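Local coordinates for SPBc2 prophage-derived uncharacterized protein YomS (Bacillus subtilis, PDB 6I5O) that is of unknown function, though its gene belongs to the lytic cassette of the SPbeta prophage, at residues Thr16-His21 with Glu31-Gly36. Numbering follows the deposited sequence. Where two conformers were deposited one is given.
Sequences TSFTFH and EEFVVG
Phe18, Phe20 and Phe33 meet in an aromatic cluster where the curled antiparallel beta sheet of this fold brings strands 8-19 and 33-34 together. Strand 8-19 pairs with strand 110-117, whereas the short strand 33-34 pairs antiparallel with strand 98-107, and the chain turns a corner at Phe20, where Phe20 and His21 both face Val112 in a classic beta bulge. Phe33 buries the most surface and gathers most of the apolar contacts. Its CD1 sits over one face of the Phe18 ring, shifted toward the rim, and comes within 3.5 Å of Phe18 CG. The two rings are oblique, their planes 57° apart, and a CH-pi contact puts Phe33 CB 4.1 Å from the centroid of the Phe18 ring. In both residues CG is anti to the backbone N (chi1 -179° in Phe33), and CB is directed toward the other segment. Phe20 closes the cluster, its CE1 3.7 Å from Phe33 CB and Phe18 CD2 above the centre of its ring; Phe101 meets it edge-to-face. Val99 and Val116 also pack on Phe33.

The solvent side is at Glu31, an exposed residue whose backbone is nevertheless held. Phe18 CZ touches Glu31 CB (3.7 Å), while the side chain, bent at chi2, leads its end away. Glu31 O lies at the edge of the Phe20 ring, 3.3 Å from Phe20 CD1. Glu32 CB is directed away from 16-21, and its OE1 forms a salt bridge with Lys98 NZ. At the corner Glu31 N donates to Phe20 O over 3.0 Å, nearly straight at 171°, on a lone pair in the carbonyl plane.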
ATOM      1  N   THR A  16       0.381  14.494  14.349  1.00 14.32           N
ATOM      2  CA  THR A  16      -0.240  15.388  15.366  1.00 15.50           C
ATOM      3  C   THR A  16      -1.612  14.839  15.694  1.00 16.12           C
ATOM      4  O   THR A  16      -2.141  13.943  15.070  1.00 16.79           O
ATOM      5  CB  THR A  16      -0.185  16.853  14.905  1.00 17.05           C
ATOM      6  OG1 THR A  16      -0.362  17.626  16.119  1.00 20.33           O
ATOM      7  CG2 THR A  16      -1.211  17.150  13.851  1.00 17.58           C
ATOM      8  N   SER A  17      -2.191  15.429  16.743  0.60 17.00           N
ATOM      9  CA  SER A  17      -3.535  15.096  17.247  0.60 17.89           C
ATOM     10  C   SER A  17      -4.465  16.265  16.946  0.60 17.65           C
ATOM     11  O   SER A  17      -3.992  17.399  16.764  0.60 19.41           O
ATOM     12  CB  SER A  17      -3.487  14.788  18.712  0.60 19.01           C
ATOM     13  OG  SER A  17      -2.635  13.681  18.966  0.60 19.78           O
ATOM     14  N   PHE A  18      -5.741  15.974  16.790  1.00 16.50           N
ATOM     15  CA  PHE A  18      -6.750  17.021  16.532  1.00 17.25           C
ATOM     16  C   PHE A  18      -8.052  16.606  17.185  1.00 17.06           C
ATOM     17  O   PHE A  18      -8.497  15.463  17.062  1.00 16.78           O
ATOM     18  CB  PHE A  18      -6.951  17.250  15.032  1.00 16.78           C
ATOM     19  CG  PHE A  18      -7.826  18.432  14.753  1.00 17.29           C
ATOM     20  CD1 PHE A  18      -7.328  19.731  14.865  1.00 18.38           C
ATOM     21  CD2 PHE A  18      -9.128  18.249  14.326  1.00 16.61           C
ATOM     22  CE1 PHE A  18      -8.145  20.815  14.625  1.00 18.63           C
ATOM     23  CE2 PHE A  18      -9.941  19.358  14.062  1.00 17.53           C
ATOM     24  CZ  PHE A  18      -9.426  20.603  14.168  1.00 18.34           C
ATOM     25  N   THR A  19      -8.683  17.567  17.846  1.00 17.36           N
ATOM     26  CA  THR A  19     -10.029  17.346  18.396  1.00 17.66           C
ATOM     27  C   THR A  19     -11.093  17.903  17.463  1.00 17.37           C
ATOM     28  O   THR A  19     -11.182  19.121  17.295  1.00 17.98           O
ATOM     29  CB  THR A  19     -10.129  17.941  19.805  1.00 18.84           C
ATOM     30  OG1 THR A  19      -9.219  17.200  20.620  1.00 19.23           O
ATOM     31  CG2 THR A  19     -11.528  17.816  20.362  1.00 19.91           C
ATOM     32  N   PHE A  20     -11.949  17.042  16.940  1.00 15.88           N
ATOM     33  CA  PHE A  20     -13.115  17.461  16.135  1.00 15.81           C
ATOM     34  C   PHE A  20     -14.250  17.874  17.067  1.00 16.23           C
ATOM     35  O   PHE A  20     -14.931  18.878  16.809  1.00 16.52           O
ATOM     36  CB  PHE A  20     -13.529  16.372  15.166  1.00 15.49           C
ATOM     37  CG  PHE A  20     -12.463  15.986  14.172  1.00 14.58           C
ATOM     38  CD1 PHE A  20     -12.287  16.701  13.017  1.00 14.28           C
ATOM     39  CD2 PHE A  20     -11.581  14.936  14.433  1.00 14.34           C
ATOM     40  CE1 PHE A  20     -11.321  16.338  12.097  1.00 14.12           C
ATOM     41  CE2 PHE A  20     -10.630  14.552  13.492  1.00 14.43           C
ATOM     42  CZ  PHE A  20     -10.479  15.294  12.349  1.00 14.20           C
ATOM     43  N   HIS A  21     -14.496  17.057  18.084  1.00 16.18           N
ATOM     44  CA  HIS A  21     -15.532  17.291  19.127  1.00 17.72           C
ATOM     45  C   HIS A  21     -14.950  16.917  20.483  1.00 19.04           C
ATOM     46  O   HIS A  21     -14.542  15.797  20.698  1.00 18.25           O
ATOM     47  CB  HIS A  21     -16.773  16.440  18.886  1.00 17.14           C
ATOM     48  CG  HIS A  21     -17.492  16.794  17.642  1.00 17.05           C
ATOM     49  ND1 HIS A  21     -18.475  17.738  17.604  1.00 17.75           N
ATOM     50  CD2 HIS A  21     -17.350  16.329  16.385  1.00 16.34           C
ATOM     51  CE1 HIS A  21     -18.940  17.796  16.369  1.00 17.06           C
ATOM     52  NE2 HIS A  21     -18.260  16.965  15.585  1.00 16.38           N
ATOM     53  N   GLU A  31     -15.115  20.956  14.698  1.00 19.68           N
ATOM     54  CA  GLU A  31     -13.940  21.667  14.151  1.00 19.79           C
ATOM     55  C   GLU A  31     -13.463  20.941  12.901  1.00 18.28           C
ATOM     56  O   GLU A  31     -13.567  19.689  12.843  1.00 18.55           O
ATOM     57  CB  GLU A  31     -12.821  21.757  15.179  1.00 21.27           C
ATOM     58  CG  GLU A  31     -13.267  22.440  16.422  1.00 24.98           C
ATOM     59  CD  GLU A  31     -13.668  23.877  16.138  1.00 27.57           C
ATOM     60  OE1 GLU A  31     -12.958  24.582  15.411  1.00 29.30           O
ATOM     61  OE2 GLU A  31     -14.708  24.317  16.645  1.00 36.21           O
ATOM     62  N   GLU A  32     -13.019  21.714  11.935  1.00 17.73           N
ATOM     63  CA  GLU A  32     -12.526  21.141  10.664  1.00 16.93           C
ATOM     64  C   GLU A  32     -11.017  21.071  10.709  1.00 16.58           C
ATOM     65  O   GLU A  32     -10.332  22.018  11.176  1.00 18.36           O
ATOM     66  CB  GLU A  32     -12.909  22.051   9.494  1.00 18.40           C
ATOM     67  CG  GLU A  32     -14.406  22.110   9.262  1.00 20.68           C
ATOM     68  CD  GLU A  32     -14.793  23.043   8.129  1.00 23.31           C
ATOM     69  OE1 GLU A  32     -14.241  24.108   8.035  1.00 24.42           O
ATOM     70  OE2 GLU A  32     -15.633  22.706   7.383  1.00 30.40           O
ATOM     71  N   PHE A  33     -10.467  19.977  10.211  1.00 15.00           N
ATOM     72  CA  PHE A  33      -9.002  19.784  10.186  1.00 14.67           C
ATOM     73  C   PHE A  33      -8.503  20.141   8.794  1.00 13.57           C
ATOM     74  O   PHE A  33      -8.984  19.543   7.829  1.00 13.86           O
ATOM     75  CB  PHE A  33      -8.621  18.370  10.553  1.00 14.91           C
ATOM     76  CG  PHE A  33      -7.142  18.156  10.548  1.00 15.36           C
ATOM     77  CD1 PHE A  33      -6.371  18.701  11.544  1.00 16.96           C
ATOM     78  CD2 PHE A  33      -6.507  17.407   9.553  1.00 15.50           C
ATOM     79  CE1 PHE A  33      -4.988  18.531  11.549  1.00 17.99           C
ATOM     80  CE2 PHE A  33      -5.121  17.241   9.593  1.00 15.76           C
ATOM     81  CZ  PHE A  33      -4.378  17.854  10.572  1.00 16.81           C
ATOM     82  N   VAL A  34      -7.568  21.057   8.747  1.00 13.36           N
ATOM     83  CA  VAL A  34      -6.825  21.394   7.519  1.00 13.33           C
ATOM     84  C   VAL A  34      -5.749  20.342   7.326  1.00 12.43           C
ATOM     85  O   VAL A  34      -4.823  20.227   8.155  1.00 13.04           O
ATOM     86  CB  VAL A  34      -6.251  22.794   7.580  1.00 14.32           C
ATOM     87  CG1 VAL A  34      -5.359  23.126   6.388  1.00 14.69           C
ATOM     88  CG2 VAL A  34      -7.376  23.808   7.733  1.00 15.05           C
ATOM     89  N   VAL A  35      -5.846  19.562   6.246  1.00 11.87           N
ATOM     90  CA  VAL A  35      -4.964  18.396   6.042  1.00 11.39           C
ATOM     91  C   VAL A  35      -3.509  18.811   5.967  1.00 11.29           C
ATOM     92  O   VAL A  35      -2.664  18.077   6.491  1.00 10.87           O
ATOM     93  CB  VAL A  35      -5.470  17.650   4.805  1.00 11.14           C
ATOM     94  CG1 VAL A  35      -4.444  16.565   4.434  1.00 11.28           C
ATOM     95  CG2 VAL A  35      -6.842  17.021   5.062  1.00 11.69           C
ATOM     96  N   GLY A  36      -3.187  19.914   5.298  1.00 11.24           N
ATOM     97  CA  GLY A  36      -1.799  20.358   5.240  1.00 11.45           C
ATOM     98  C   GLY A  36      -0.903  19.308   4.590  1.00 10.94           C
ATOM     99  O   GLY A  36      -1.224  18.931   3.437  1.00 10.79           O
TER